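Side-chain contacts in bacterial regulatory proteins, tetR family (PDB 3AQT), which is a TetR-family transcriptional repressor that binds the inducer resorcinol in its helical C-terminal domain and probably DNA through an N-terminal helix-turn-helix: residues A120-F123 against A124-R128; R138-G141 against G142-I145; V131-S134 against L135-I139; A228-I231 against A232-L236. One frame throughout, in Å; residues are numbered along the deposited sequence.

Contact 1 (A120-F123 against A124-R128). With RCO (resorcinol), chain D.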
# COMPACT_ATOMS: atom_id res chain seq x y z
N ALA B 120 18.40 -10.61 -10.13
CA ALA B 120 17.06 -11.11 -9.85
C ALA B 120 17.03 -11.86 -8.53
O ALA B 120 16.02 -11.83 -7.83
CB ALA B 120 16.59 -12.02 -10.98
N GLU B 121 18.14 -12.52 -8.18
CA GLU B 121 18.19 -13.27 -6.94
C GLU B 121 18.41 -12.34 -5.75
O GLU B 121 17.92 -12.60 -4.65
CB GLU B 121 19.30 -14.32 -6.99
CG GLU B 121 18.99 -15.57 -6.18
CD GLU B 121 20.13 -16.58 -6.17
OE1 GLU B 121 20.80 -16.75 -7.21
OE2 GLU B 121 20.36 -17.21 -5.11
N VAL B 122 19.15 -11.27 -5.99
CA VAL B 122 19.42 -10.30 -4.94
C VAL B 122 18.09 -9.67 -4.53
O VAL B 122 17.77 -9.59 -3.34
CB VAL B 122 20.37 -9.18 -5.45
CG1 VAL B 122 20.52 -8.10 -4.40
CG2 VAL B 122 21.73 -9.77 -5.78
N PHE B 123 17.33 -9.23 -5.52
CA PHE B 123 16.05 -8.58 -5.31
C PHE B 123 15.04 -9.53 -4.67
O PHE B 123 14.38 -9.19 -3.69
CB PHE B 123 15.51 -8.08 -6.64
CG PHE B 123 14.25 -7.28 -6.54
CD1 PHE B 123 14.17 -6.20 -5.67
CD2 PHE B 123 13.16 -7.57 -7.35
CE1 PHE B 123 13.01 -5.42 -5.61
CE2 PHE B 123 12.00 -6.80 -7.30
CZ PHE B 123 11.93 -5.72 -6.43
N ALA B 124 14.94 -10.73 -5.23
CA ALA B 124 14.03 -11.74 -4.72
C ALA B 124 14.39 -12.15 -3.31
O ALA B 124 13.53 -12.24 -2.43
CB ALA B 124 14.04 -12.95 -5.63
N GLY B 125 15.67 -12.41 -3.08
CA GLY B 125 16.12 -12.83 -1.77
C GLY B 125 15.87 -11.77 -0.72
O GLY B 125 15.49 -12.08 0.42
N SER B 126 16.11 -10.52 -1.08
CA SER B 126 15.89 -9.42 -0.16
C SER B 126 14.43 -9.40 0.26
O SER B 126 14.11 -9.34 1.45
CB SER B 126 16.25 -8.08 -0.83
OG SER B 126 17.62 -8.04 -1.21
N LEU B 127 13.54 -9.47 -0.73
CA LEU B 127 12.11 -9.45 -0.45
C LEU B 127 11.68 -10.64 0.40
O LEU B 127 10.88 -10.48 1.32
CB LEU B 127 11.32 -9.41 -1.76
CG LEU B 127 11.56 -8.12 -2.56
CD1 LEU B 127 10.81 -8.17 -3.89
CD2 LEU B 127 11.10 -6.92 -1.73
N ARG B 128 12.23 -11.82 0.12
CA ARG B 128 11.86 -12.99 0.89
C ARG B 128 12.27 -12.82 2.36
O ARG B 128 11.56 -13.27 3.25
CB ARG B 128 12.50 -14.25 0.30
CG ARG B 128 11.95 -14.61 -1.07
CD ARG B 128 12.70 -15.76 -1.67
NE ARG B 128 12.62 -16.95 -0.82
CZ ARG B 128 13.38 -18.03 -0.98
NH1 ARG B 128 14.28 -18.09 -1.96
NH2 ARG B 128 13.22 -19.07 -0.17
C1 RCO D . 16.20 -4.13 0.15
C2 RCO D . 16.74 -4.50 -1.13
C3 RCO D . 15.87 -4.96 -2.16
C4 RCO D . 14.49 -5.04 -1.91
C5 RCO D . 13.96 -4.68 -0.66
C6 RCO D . 14.82 -4.22 0.37
O1 RCO D . 17.05 -3.69 1.15
O3 RCO D . 16.36 -5.32 -3.41
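The resorcinol pocket takes part of its wall from this turn of helix 119-134, where F123 and L127, one turn apart, meet with their side chains crossing at a slant and S126 completes the ligand-facing strip. L127 CD1 lies over one face of the F123 ring as a CH-pi contact, 3.8 Å from the ring centroid and nearest to CZ. F123 swings its ring anti to the backbone N (chi1 -174°), which carries it along the helix toward L127. The rim of the same ring turns to the ligand: F123 CD1 comes within 3.3 Å of resorcinol O3, which lies at the ring edge, in its plane. L127 divides its two methyls, since CD2 approaches C5 of the resorcinol ring at 3.8 Å while CD1 covers the phenylalanine.

S126 offers its CB to the ligand, 3.4 Å from resorcinol C3, and folds its hydroxyl back onto the helix. The OG donates to V122 O at 2.6 Å, and S126 N donates to the same oxygen from the opposite face of the carbonyl plane. One carbonyl thus satisfies both donors of a buried serine.

Outside this turn, D165 of helix 159-171 hydrogen-bonds the ligand and also touches V122 and S126. Helix 180-199 packs T187 against F123 and L127, while helix 209-220 covers A124 and L127 through L218 and M217.

Contact 2 (R138-G141 against G142-I145)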
# COMPACT_ATOMS: atom_id res chain seq x y z
N ARG B 138 7.45 -10.02 16.26
CA ARG B 138 6.25 -9.43 16.85
C ARG B 138 6.18 -7.96 16.49
O ARG B 138 5.17 -7.47 16.00
CB ARG B 138 6.31 -9.57 18.36
CG ARG B 138 5.06 -9.13 19.10
CD ARG B 138 5.33 -9.04 20.59
NE ARG B 138 6.03 -10.21 21.10
CZ ARG B 138 5.48 -11.41 21.27
NH1 ARG B 138 4.21 -11.61 20.97
NH2 ARG B 138 6.21 -12.42 21.74
N ILE B 139 7.28 -7.26 16.74
CA ILE B 139 7.37 -5.84 16.48
C ILE B 139 7.18 -5.50 15.00
O ILE B 139 6.56 -4.49 14.67
CB ILE B 139 8.72 -5.29 17.02
CG1 ILE B 139 8.67 -3.77 17.15
CG2 ILE B 139 9.87 -5.71 16.12
CD1 ILE B 139 8.13 -3.33 18.41
N TRP B 140 7.69 -6.35 14.11
CA TRP B 140 7.55 -6.12 12.67
C TRP B 140 6.10 -6.22 12.24
O TRP B 140 5.57 -5.33 11.58
CB TRP B 140 8.37 -7.14 11.88
CG TRP B 140 9.80 -6.74 11.69
CD1 TRP B 140 10.73 -6.53 12.66
CD2 TRP B 140 10.44 -6.47 10.44
NE1 TRP B 140 11.91 -6.14 12.10
CE2 TRP B 140 11.77 -6.09 10.74
CE3 TRP B 140 10.03 -6.51 9.10
CZ2 TRP B 140 12.69 -5.75 9.75
CZ3 TRP B 140 10.94 -6.17 8.11
CH2 TRP B 140 12.26 -5.79 8.44
N GLY B 141 5.45 -7.32 12.62
CA GLY B 141 4.06 -7.50 12.27
C GLY B 141 3.27 -6.29 12.71
O GLY B 141 2.33 -5.87 12.05
N GLY B 142 3.67 -5.72 13.85
CA GLY B 142 2.98 -4.55 14.36
C GLY B 142 3.19 -3.34 13.46
O GLY B 142 2.29 -2.51 13.34
N PHE B 143 4.36 -3.24 12.84
CA PHE B 143 4.64 -2.11 11.96
C PHE B 143 3.72 -2.12 10.74
O PHE B 143 3.11 -1.11 10.39
CB PHE B 143 6.09 -2.13 11.47
CG PHE B 143 7.12 -2.03 12.57
CD1 PHE B 143 7.03 -1.03 13.54
CD2 PHE B 143 8.19 -2.92 12.63
CE1 PHE B 143 7.99 -0.92 14.55
CE2 PHE B 143 9.16 -2.83 13.64
CZ PHE B 143 9.05 -1.82 14.60
N PHE B 144 3.62 -3.28 10.09
CA PHE B 144 2.81 -3.42 8.89
C PHE B 144 1.30 -3.33 9.06
O PHE B 144 0.59 -3.13 8.09
CB PHE B 144 3.18 -4.72 8.18
CG PHE B 144 4.52 -4.68 7.52
CD1 PHE B 144 4.67 -4.12 6.26
CD2 PHE B 144 5.64 -5.16 8.17
CE1 PHE B 144 5.92 -4.03 5.66
CE2 PHE B 144 6.90 -5.07 7.58
CZ PHE B 144 7.03 -4.51 6.33
N ILE B 145 0.82 -3.46 10.29
CA ILE B 145 -0.62 -3.38 10.54
C ILE B 145 -1.03 -2.06 11.18
O ILE B 145 -1.73 -1.26 10.56
CB ILE B 145 -1.11 -4.56 11.41
CG1 ILE B 145 -0.31 -4.61 12.72
CG2 ILE B 145 -0.96 -5.87 10.64
CD1 ILE B 145 -0.68 -5.75 13.69
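F143 sets its ring against both I139 and W140, and these pairs, with F144 beside W140, form the dense side of helix 138-146. F143 presents an edge to the face of the five-membered ring of W140, a T-shaped pair with centroids 5.7 Å apart and planes at 67°. CE2 is the leading atom of that edge. I139 CG1 also reaches F143 CZ, on the side of the ring where I139 O lies; its position anti to the backbone N (chi1 -163°) brings CG1 across to the CZ end of the ring. The carbonyl oxygen I139 O sits over a face of the same ring, displaced toward its rim, and accepts F143 N at 3.1 Å.

F144 runs alongside W140, pointing the same way, and W140 CE3 lies at the edge of the F144 ring, in its plane, 3.8 Å from F144 CE2. Their shared backbone bond, F144 N to W140 O, is 3.2 Å long. This aromatic side is buried: A98 and A101 of helix 90-111 back F143, F102 adds another edge-to-face ring to W140, and I192 and I195 of helix 180-199 cover F144.

The opposite character appears at the two ends. R138 is exposed and turns away from the following turn, although its NE bonds to A60 O. I145, also exposed, rests its aliphatic branches near G141 O, and its backbone bond to that oxygen is weak.

Side-chain contacts between the two segments are thus made by hydrocarbon and aromatic surfaces, and polar pairing between them is confined to the backbone.

Contact 3 (V131-S134 against L135-I139)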
# COMPACT_ATOMS: atom_id res chain seq x y z
N VAL B 131 9.64 -10.55 4.09
CA VAL B 131 8.42 -11.27 4.39
C VAL B 131 8.60 -12.20 5.59
O VAL B 131 7.77 -12.19 6.51
CB VAL B 131 7.93 -12.09 3.18
CG1 VAL B 131 6.79 -13.00 3.59
CG2 VAL B 131 7.46 -11.15 2.08
N ARG B 132 9.66 -13.00 5.60
CA ARG B 132 9.91 -13.92 6.71
C ARG B 132 10.08 -13.17 8.03
O ARG B 132 9.61 -13.61 9.07
CB ARG B 132 11.14 -14.79 6.44
CG ARG B 132 11.10 -15.41 5.05
CD ARG B 132 11.40 -16.90 5.02
NE ARG B 132 12.83 -17.20 4.99
CZ ARG B 132 13.33 -18.30 4.44
NH1 ARG B 132 12.53 -19.19 3.87
NH2 ARG B 132 14.64 -18.52 4.46
N HIS B 133 10.75 -12.03 7.99
CA HIS B 133 10.95 -11.26 9.20
C HIS B 133 9.61 -10.73 9.72
O HIS B 133 9.41 -10.59 10.92
CB HIS B 133 11.88 -10.08 8.94
CG HIS B 133 12.93 -9.91 9.98
ND1 HIS B 133 14.18 -10.48 9.88
CD2 HIS B 133 12.92 -9.25 11.17
CE1 HIS B 133 14.89 -10.19 10.96
NE2 HIS B 133 14.14 -9.45 11.75
N SER B 134 8.70 -10.45 8.80
CA SER B 134 7.39 -9.93 9.16
C SER B 134 6.52 -10.96 9.85
O SER B 134 5.73 -10.63 10.73
CB SER B 134 6.67 -9.41 7.93
OG SER B 134 7.31 -8.25 7.43
N LEU B 135 6.67 -12.22 9.47
CA LEU B 135 5.87 -13.28 10.06
C LEU B 135 6.52 -13.87 11.30
O LEU B 135 5.97 -14.78 11.92
CB LEU B 135 5.64 -14.40 9.04
CG LEU B 135 5.17 -13.93 7.65
CD1 LEU B 135 4.94 -15.15 6.77
CD2 LEU B 135 3.90 -13.10 7.78
N GLU B 136 7.69 -13.35 11.67
CA GLU B 136 8.39 -13.88 12.83
C GLU B 136 8.68 -12.85 13.92
O GLU B 136 8.81 -13.22 15.09
CB GLU B 136 9.68 -14.56 12.39
CG GLU B 136 9.45 -15.86 11.62
CD GLU B 136 10.72 -16.41 10.98
OE1 GLU B 136 11.76 -16.42 11.66
OE2 GLU B 136 10.67 -16.83 9.80
N ASP B 137 8.80 -11.58 13.56
CA ASP B 137 9.07 -10.53 14.55
C ASP B 137 7.78 -9.85 14.99
O ASP B 137 7.12 -9.18 14.19
CB ASP B 137 10.02 -9.48 13.98
CG ASP B 137 11.47 -9.92 14.02
OD1 ASP B 137 11.78 -10.98 13.43
OD2 ASP B 137 12.30 -9.21 14.63
N ARG B 138 7.45 -10.02 16.26
CA ARG B 138 6.25 -9.43 16.85
C ARG B 138 6.18 -7.96 16.49
O ARG B 138 5.17 -7.47 16.00
CB ARG B 138 6.31 -9.57 18.36
CG ARG B 138 5.06 -9.13 19.10
CD ARG B 138 5.33 -9.04 20.59
NE ARG B 138 6.03 -10.21 21.10
CZ ARG B 138 5.48 -11.41 21.27
NH1 ARG B 138 4.21 -11.61 20.97
NH2 ARG B 138 6.21 -12.42 21.74
N ILE B 139 7.28 -7.26 16.74
CA ILE B 139 7.37 -5.84 16.48
C ILE B 139 7.18 -5.50 15.00
O ILE B 139 6.56 -4.49 14.67
CB ILE B 139 8.72 -5.29 17.02
CG1 ILE B 139 8.67 -3.77 17.15
CG2 ILE B 139 9.87 -5.71 16.12
CD1 ILE B 139 8.13 -3.33 18.41
O HOH W 1 4.82 -10.45 13.35
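H133 and D137 meet where helix 119-134 gives way to the short link before helix 138-146, and backbone bonds carry most of the turn. H133 O accepts D137 N at 2.9 Å and, weakly, E136 N. Two residues earlier, V131 O receives L135 N in its carbonyl plane at 3.2 Å, while the bond from L135 N to R132 O is weak. A water bridges the outgoing chain, donating to S134 O and to D137 O, each at 2.8 Å; it ties S134 to D137, at the N-cap position of the next helix. D137 holds that position, yet its carboxylate makes no capping bond.

Among the side chains, the carboxylate of D137 comes back beside the imidazole of H133 at a slant, the two planes 30° apart. D137 CG stands anti to the carbonyl carbon (chi1 -79°), which puts the carboxylate near that ring. D137 OD1 approaches H133 CD2 at 3.1 Å, and its angle to NE2 is too poor for a hydrogen bond. E136 runs past R132, its CG 3.4 Å from R132 O. The charged groups of E136 and R132 are not in contact, with 5.3 Å between E136 OE2 and R132 NE.

Apolar contact is slight: V131 CG1 and L135 CD1 stand 4.3 Å apart.

S134 OG bonds to L130 O within its own helix, where W140 and F144 of helix 138-146 touch the serine. Helix 180-199 lies along V131, S134 and L135 through I195, A198 and L199, and helix 209-220 meets V131 with D210 and F213.

Contact 4 (A228-I231 against A232-L236)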
# COMPACT_ATOMS: atom_id res chain seq x y z
N ALA B 228 10.67 -16.79 -12.97
CA ALA B 228 10.48 -16.09 -11.70
C ALA B 228 10.31 -17.02 -10.51
O ALA B 228 10.99 -16.89 -9.50
CB ALA B 228 9.29 -15.15 -11.80
N ARG B 229 9.38 -17.95 -10.63
CA ARG B 229 9.10 -18.91 -9.56
C ARG B 229 10.38 -19.65 -9.17
O ARG B 229 10.70 -19.79 -7.99
CB ARG B 229 8.02 -19.89 -10.03
CG ARG B 229 7.67 -20.98 -9.04
CD ARG B 229 7.13 -20.41 -7.74
NE ARG B 229 7.16 -21.40 -6.67
CZ ARG B 229 6.73 -21.18 -5.43
NH1 ARG B 229 6.22 -19.99 -5.11
NH2 ARG B 229 6.80 -22.13 -4.51
N GLU B 230 11.11 -20.14 -10.17
CA GLU B 230 12.34 -20.87 -9.92
C GLU B 230 13.35 -20.03 -9.16
O GLU B 230 13.98 -20.49 -8.20
CB GLU B 230 12.95 -21.33 -11.25
CG GLU B 230 14.39 -21.82 -11.13
CD GLU B 230 15.41 -20.81 -11.64
OE1 GLU B 230 15.22 -20.28 -12.76
OE2 GLU B 230 16.40 -20.55 -10.92
N ILE B 231 13.53 -18.78 -9.59
CA ILE B 231 14.48 -17.90 -8.93
C ILE B 231 14.08 -17.63 -7.48
O ILE B 231 14.93 -17.57 -6.60
CB ILE B 231 14.60 -16.57 -9.68
CG1 ILE B 231 15.10 -16.83 -11.10
CG2 ILE B 231 15.55 -15.65 -8.93
CD1 ILE B 231 16.58 -16.60 -11.42
N ALA B 232 12.79 -17.49 -7.23
CA ALA B 232 12.31 -17.22 -5.89
C ALA B 232 12.35 -18.45 -5.00
O ALA B 232 12.05 -18.36 -3.81
CB ALA B 232 10.90 -16.68 -5.94
N SER B 233 12.71 -19.60 -5.57
CA SER B 233 12.77 -20.84 -4.81
C SER B 233 14.20 -21.29 -4.49
O SER B 233 14.40 -22.33 -3.87
CB SER B 233 12.06 -21.96 -5.56
OG SER B 233 12.76 -22.28 -6.76
N ARG B 234 15.19 -20.51 -4.91
CA ARG B 234 16.59 -20.85 -4.64
C ARG B 234 16.89 -20.81 -3.15
O ARG B 234 16.25 -20.07 -2.41
CB ARG B 234 17.50 -19.88 -5.38
CG ARG B 234 17.38 -19.97 -6.87
CD ARG B 234 18.26 -18.97 -7.56
NE ARG B 234 18.13 -19.11 -9.00
CZ ARG B 234 18.73 -18.33 -9.89
NH1 ARG B 234 19.50 -17.34 -9.48
NH2 ARG B 234 18.55 -18.56 -11.19
N PRO B 235 17.86 -21.61 -2.69
CA PRO B 235 18.18 -21.61 -1.26
C PRO B 235 18.48 -20.19 -0.79
O PRO B 235 19.25 -19.46 -1.42
CB PRO B 235 19.40 -22.52 -1.19
CG PRO B 235 19.18 -23.46 -2.33
CD PRO B 235 18.76 -22.52 -3.43
N LEU B 236 17.86 -19.79 0.32
CA LEU B 236 18.04 -18.45 0.84
C LEU B 236 19.20 -18.35 1.81
O LEU B 236 19.25 -19.08 2.80
CB LEU B 236 16.76 -17.97 1.51
CG LEU B 236 16.65 -16.46 1.74
CD1 LEU B 236 16.70 -15.74 0.41
CD2 LEU B 236 15.34 -16.16 2.45
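E230 O is gripped twice by S233, which donates OG at 2.6 Å and N at 3.1 Å from the same face of the carbonyl plane. The hydroxyl gets there because OG stands between the backbone N and the carbonyl carbon of S233 (chi1 67°), turned back to the E230 carbonyl. S233 lies within a type I beta turn from I231 to R234, closed by a weak bond from R234 N to I231 O.

The side chain of R234, extended from CG to NE, runs back alongside I231. Its NE donates to E230 OE2 at 3.0 Å, with the oxygen in the guanidinium plane, and NH2 adds a second bond to OE2 whose placement is less sure. I231 CG1 lies over one face of the guanidinium. At the other terminal nitrogen, NH1 forms a salt bridge with E121 of helix 119-134.

Two carboxylates, E230 and E121, therefore share one arginine, and together they would be expected to offset its charge and help fix the rotation of its guanidinium as the chain leaves the helix.

Overall arrangement
Helix 119-134 enters with contact 1 beside resorcinol and reaches its C-terminal end in contact 3, which turns the chain into helix 138-146. Contact 2 lies on that helix and overlaps contact 3 at R138 and I139; W140 and F144 pack back on H133 and S134. None of the four encloses a long loop, and they follow in series without nesting, apart from this overlap. Contact 4 comes much later, where helix 225-231 runs into the C-terminal loop, yet its centre is about 9 Å from that of contact 1. There E121 and R128 hold R234, while L236 reaches R132 of contact 3, so the C-terminal tail is fastened along helix 119-134.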